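Local coordinates for probable enoyl-CoA hydratase/isomerase (Mycobacterium abscessus, PDB 3SWX), which probably acts on acyl-CoA thioesters as an enoyl-CoA hydratase or isomerase of the crotonase family, at residues B[53-57]-B[204-209]; B[127-131]-B[191-197]. All coordinates share one frame; numbering follows the deposited sequence.

Contact 1: B[53-57]-B[204-209]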
loop_
_atom_site.group_PDB
_atom_site.type_symbol
_atom_site.label_atom_id
_atom_site.label_comp_id
_atom_site.label_asym_id
_atom_site.label_seq_id
_atom_site.Cartn_x
_atom_site.Cartn_y
_atom_site.Cartn_z
ATOM N N ASP B 53 7.036 -2.583 -32.383
ATOM C CA ASP B 53 5.735 -2.189 -32.926
ATOM C C ASP B 53 4.624 -2.306 -31.872
ATOM O O ASP B 53 3.522 -1.787 -32.078
ATOM C CB ASP B 53 5.341 -3.063 -34.121
ATOM C CG ASP B 53 6.110 -2.735 -35.380
ATOM O OD1 ASP B 53 6.763 -1.667 -35.451
ATOM O OD2 ASP B 53 6.043 -3.560 -36.317
ATOM N N LEU B 54 4.893 -2.987 -30.764
ATOM C CA LEU B 54 3.858 -3.250 -29.772
ATOM C C LEU B 54 4.016 -2.333 -28.568
ATOM O O LEU B 54 5.113 -2.157 -28.052
ATOM C CB LEU B 54 3.867 -4.721 -29.374
ATOM C CG LEU B 54 3.597 -5.671 -30.548
ATOM C CD1 LEU B 54 3.772 -7.146 -30.127
ATOM C CD2 LEU B 54 2.193 -5.439 -31.176
ATOM N N ARG B 55 2.902 -1.755 -28.134
ATOM C CA ARG B 55 2.903 -0.761 -27.075
ATOM C C ARG B 55 2.175 -1.202 -25.801
ATOM O O ARG B 55 2.295 -0.533 -24.778
ATOM C CB ARG B 55 2.251 0.525 -27.601
ATOM C CG ARG B 55 2.979 1.140 -28.796
ATOM C CD ARG B 55 2.336 2.434 -29.262
ATOM N NE ARG B 55 3.176 3.075 -30.277
ATOM C CZ ARG B 55 3.015 4.322 -30.731
ATOM N NH1 ARG B 55 2.042 5.095 -30.274
ATOM N NH2 ARG B 55 3.850 4.813 -31.630
ATOM N N ALA B 56 1.402 -2.285 -25.891
ATOM C CA ALA B 56 0.610 -2.826 -24.784
ATOM C C ALA B 56 0.247 -4.275 -25.091
ATOM O O ALA B 56 0.234 -4.681 -26.247
ATOM C CB ALA B 56 -0.638 -2.017 -24.571
ATOM N N ALA B 57 -0.015 -5.060 -24.058
ATOM C CA ALA B 57 -0.444 -6.434 -24.236
ATOM C C ALA B 57 -1.597 -6.758 -23.268
ATOM O O ALA B 57 -1.586 -6.337 -22.108
ATOM C CB ALA B 57 0.726 -7.425 -24.045
ATOM N N ILE B 204 -3.487 3.470 -23.845
ATOM C CA ILE B 204 -2.058 3.423 -23.531
ATOM C C ILE B 204 -1.238 3.591 -24.795
ATOM O O ILE B 204 -0.257 4.358 -24.816
ATOM C CB ILE B 204 -1.672 2.110 -22.798
ATOM C CG1 ILE B 204 -2.266 2.103 -21.388
ATOM C CG2 ILE B 204 -0.156 1.990 -22.670
ATOM C CD1 ILE B 204 -2.004 0.831 -20.597
ATOM N N ALA B 205 -1.665 2.901 -25.855
ATOM C CA ALA B 205 -0.974 2.938 -27.143
ATOM C C ALA B 205 -1.049 4.284 -27.887
ATOM O O ALA B 205 -0.262 4.519 -28.806
ATOM C CB ALA B 205 -1.470 1.778 -28.048
ATOM N N ARG B 206 -1.988 5.155 -27.520
ATOM C CA ARG B 206 -2.035 6.516 -28.065
ATOM C C ARG B 206 -1.067 7.459 -27.321
ATOM O O ARG B 206 -0.823 8.577 -27.773
ATOM C CB ARG B 206 -3.458 7.110 -28.000
ATOM C CG ARG B 206 -4.507 6.381 -28.825
ATOM C CD ARG B 206 -5.800 7.187 -28.969
ATOM N NE ARG B 206 -6.480 7.375 -27.689
ATOM C CZ ARG B 206 -7.307 6.491 -27.118
ATOM N NH1 ARG B 206 -7.866 6.797 -25.953
ATOM N NH2 ARG B 206 -7.581 5.314 -27.691
ATOM N N GLN B 207 -0.514 7.013 -26.185
ATOM C CA GLN B 207 0.422 7.844 -25.431
ATOM C C GLN B 207 1.858 7.599 -25.903
ATOM O O GLN B 207 2.129 6.673 -26.679
ATOM C CB GLN B 207 0.288 7.573 -23.934
ATOM C CG GLN B 207 -1.173 7.440 -23.483
ATOM C CD GLN B 207 -2.033 8.618 -23.909
ATOM O OE1 GLN B 207 -1.634 9.776 -23.760
ATOM N NE2 GLN B 207 -3.219 8.329 -24.422
ATOM N N ALA B 208 2.774 8.441 -25.441
ATOM C CA ALA B 208 4.161 8.372 -25.907
ATOM C C ALA B 208 4.847 7.158 -25.302
ATOM O O ALA B 208 5.033 7.136 -24.090
ATOM C CB ALA B 208 4.903 9.639 -25.520
ATOM N N PRO B 209 5.226 6.148 -26.137
ATOM C CA PRO B 209 5.800 4.909 -25.635
ATOM C C PRO B 209 7.009 5.052 -24.692
ATOM O O PRO B 209 7.076 4.314 -23.709
ATOM C CB PRO B 209 6.233 4.157 -26.905
ATOM C CG PRO B 209 5.350 4.675 -27.980
ATOM C CD PRO B 209 5.086 6.116 -27.609
#
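Arg55, just ahead of strand 56-61, reaches across to the turn that follows helix 193-205 and is gripped there through both its polar end and its carbon stem. One hydrogen bond joins the segments: Arg55 NH1 donates a hydrogen bond to Ala205 O at 2.8 Å, with an N-H...O angle of 154°. The carbonyl points almost straight at the donor and lies close to the guanidinium plane, so it is met at the edge of the flat group. Over one face of the same group, Pro209 CG sits above the centre, 3.5 Å from Arg55 NE. The chain is extended from CG to NE, which carries the guanidinium past Ala205 to the proline. Nearer the backbone, Arg55 CB rests 4.0 Å from Ala205 CB, and Ile204 CG2 lies at the looser distance of 4.5 Å from Ala56 CB. Outside the two segments, Arg55 NH2 bonds to Phe262 O, and Tyr18 makes a cation-pi contact with the arginine. Close to the C-terminal end of the helix, the helix dipole would probably add to the pull of this carbonyl on the cation, while the bonds of NH1 and NH2, with the proline over one face, probably limit rotation of the guanidinium.

Contact 2: B[127-131]-B[191-197]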
loop_
_atom_site.group_PDB
_atom_site.type_symbol
_atom_site.label_atom_id
_atom_site.label_comp_id
_atom_site.label_asym_id
_atom_site.label_seq_id
_atom_site.Cartn_x
_atom_site.Cartn_y
_atom_site.Cartn_z
ATOM N N VAL B 127 -5.705 -4.743 -14.148
ATOM C CA VAL B 127 -6.505 -5.962 -14.094
ATOM C C VAL B 127 -7.966 -5.573 -14.226
ATOM O O VAL B 127 -8.464 -4.711 -13.481
ATOM C CB VAL B 127 -6.275 -6.776 -12.787
ATOM C CG1 VAL B 127 -7.190 -8.023 -12.724
ATOM C CG2 VAL B 127 -4.805 -7.193 -12.645
ATOM N N ILE B 128 -8.638 -6.208 -15.181
ATOM C CA ILE B 128 -10.054 -6.003 -15.403
ATOM C C ILE B 128 -10.756 -7.328 -15.173
ATOM O O ILE B 128 -10.340 -8.353 -15.739
ATOM C CB ILE B 128 -10.345 -5.563 -16.845
ATOM C CG1 ILE B 128 -9.504 -4.341 -17.222
ATOM C CG2 ILE B 128 -11.860 -5.327 -17.026
ATOM C CD1 ILE B 128 -9.798 -3.079 -16.395
ATOM N N ALA B 129 -11.830 -7.287 -14.378
ATOM C CA ALA B 129 -12.666 -8.457 -14.122
ATOM C C ALA B 129 -14.090 -8.287 -14.666
ATOM O O ALA B 129 -14.653 -7.184 -14.612
ATOM C CB ALA B 129 -12.703 -8.736 -12.612
ATOM N N ASP B 130 -14.688 -9.358 -15.203
ATOM C CA ASP B 130 -16.125 -9.336 -15.405
ATOM C C ASP B 130 -16.789 -9.712 -14.073
ATOM O O ASP B 130 -16.125 -10.209 -13.158
ATOM C CB ASP B 130 -16.604 -10.148 -16.652
ATOM C CG ASP B 130 -16.906 -11.618 -16.368
ATOM O OD1 ASP B 130 -16.541 -12.152 -15.296
ATOM O OD2 ASP B 130 -17.520 -12.248 -17.257
ATOM N N GLU B 131 -18.094 -9.463 -13.969
ATOM C CA GLU B 131 -18.820 -9.655 -12.702
ATOM C C GLU B 131 -18.814 -11.091 -12.146
ATOM O O GLU B 131 -19.101 -11.299 -10.959
ATOM C CB GLU B 131 -20.250 -9.099 -12.810
ATOM C CG GLU B 131 -21.057 -9.625 -13.987
ATOM C CD GLU B 131 -22.381 -8.878 -14.196
ATOM O OE1 GLU B 131 -22.947 -8.375 -13.191
ATOM O OE2 GLU B 131 -22.845 -8.811 -15.368
ATOM N N GLY B 191 -18.670 -11.111 -19.666
ATOM C CA GLY B 191 -18.091 -11.223 -21.017
ATOM C C GLY B 191 -17.394 -9.993 -21.593
ATOM O O GLY B 191 -16.816 -10.089 -22.664
ATOM N N GLU B 192 -17.401 -8.857 -20.885
ATOM C CA GLU B 192 -16.831 -7.596 -21.414
ATOM C C GLU B 192 -15.407 -7.295 -20.973
ATOM O O GLU B 192 -14.872 -6.232 -21.289
ATOM C CB GLU B 192 -17.634 -6.404 -20.933
ATOM C CG GLU B 192 -19.078 -6.575 -20.963
ATOM C CD GLU B 192 -19.677 -5.826 -22.039
ATOM O OE1 GLU B 192 -20.455 -4.903 -21.693
ATOM O OE2 GLU B 192 -19.343 -6.149 -23.214
ATOM N N HIS B 193 -14.835 -8.189 -20.183
ATOM C CA HIS B 193 -13.512 -7.983 -19.590
ATOM C C HIS B 193 -12.409 -7.836 -20.636
ATOM O O HIS B 193 -11.564 -6.968 -20.511
ATOM C CB HIS B 193 -13.173 -9.113 -18.612
ATOM C CG HIS B 193 -13.360 -10.489 -19.169
ATOM N ND1 HIS B 193 -14.583 -10.961 -19.599
ATOM C CD2 HIS B 193 -12.482 -11.503 -19.351
ATOM C CE1 HIS B 193 -14.446 -12.205 -20.027
ATOM N NE2 HIS B 193 -13.177 -12.551 -19.898
ATOM N N VAL B 194 -12.431 -8.671 -21.673
ATOM C CA VAL B 194 -11.394 -8.605 -22.720
ATOM C C VAL B 194 -11.521 -7.305 -23.535
ATOM O O VAL B 194 -10.553 -6.577 -23.687
ATOM C CB VAL B 194 -11.423 -9.811 -23.674
ATOM C CG1 VAL B 194 -10.145 -9.816 -24.533
ATOM C CG2 VAL B 194 -11.577 -11.140 -22.905
ATOM N N ASP B 195 -12.717 -6.980 -24.007
ATOM C CA ASP B 195 -12.904 -5.705 -24.735
ATOM C C ASP B 195 -12.608 -4.458 -23.891
ATOM O O ASP B 195 -12.110 -3.481 -24.429
ATOM C CB ASP B 195 -14.309 -5.589 -25.326
ATOM C CG ASP B 195 -14.567 -6.615 -26.427
ATOM O OD1 ASP B 195 -13.607 -7.070 -27.090
ATOM O OD2 ASP B 195 -15.734 -6.965 -26.608
ATOM N N THR B 196 -12.904 -4.485 -22.590
ATOM C CA THR B 196 -12.597 -3.341 -21.741
ATOM C C THR B 196 -11.087 -3.220 -21.613
ATOM O O THR B 196 -10.548 -2.110 -21.736
ATOM C CB THR B 196 -13.294 -3.419 -20.358
ATOM O OG1 THR B 196 -14.711 -3.463 -20.555
ATOM C CG2 THR B 196 -12.957 -2.203 -19.472
ATOM N N ALA B 197 -10.403 -4.350 -21.435
ATOM C CA ALA B 197 -8.945 -4.334 -21.319
ATOM C C ALA B 197 -8.256 -3.845 -22.612
ATOM O O ALA B 197 -7.296 -3.088 -22.542
ATOM C CB ALA B 197 -8.415 -5.724 -20.907
#
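Asp130 and His193 run alongside each other where the end of strand 126-130 meets the start of helix 193-205, their carboxylate and ring planes 62° apart. In both, CG is tucked over the backbone between N and C, though the aspartate is turned well beyond the usual staggered position and the histidine stays close to it. The imidazole thereby comes alongside the aspartate, with His193 ND1 3.7 Å from Asp130 CB; this is packing, and ND1, though buried, has no hydrogen-bond partner in the model. The carboxylate instead turns to the loop before the helix: Gly191 N donates, nearly straight at 167°, to Asp130 OD2 at 2.9 Å, which accepts with its anti lone pair, on the side away from OD1. Asp130 OD1 bonds to Thr132 OG1, so both oxygens are occupied, which probably holds the carboxylate's rotation.

Two residues earlier on the strand, Ile128 points its branches at the helix. CG2 approaches Thr196 CB at 4.1 Å and lies near the backbone of His193, while CG1 packs against Ala197 CB, also at 4.1 Å. Thr196 folds its hydroxyl back on the helix, OG1 donating to Glu192 O at 2.9 Å, and leaves its methyl for Ile128. Glu192 O also accepts from Thr196 N on the opposite face of its plane. Strand and helix segments run roughly antiparallel at 150°, their axes 7.8 Å apart. His193 and Ala197 also touch Ala108 on the adjacent strand 105-109. This is a helix laid against the face of a mostly parallel sheet, an alpha/beta layer of the crotonase fold.

Helix 193-205 joins the two contacts: contact 2 uses its first turn and contact 1 its last residues with the turn beyond. Their centres are 19 Å apart and their nearest atoms about 7 Å, so they do not touch. Contact 2 packs the helix on strand 126-130, while contact 1 ties its far end to the loop leading into strand 56-61; strand 105-109 lies between these two. The helix thus crosses the sheet obliquely. Both segments of contact 2 fall between residues 57 and 204 in sequence. Contact 1 also adjoins a second subunit: Gln207 NE2 bonds to Thr203 O in its own chain, and Gln207 OE1 to Asn141 ND2 of that subunit; contact 2 stays within its own chain.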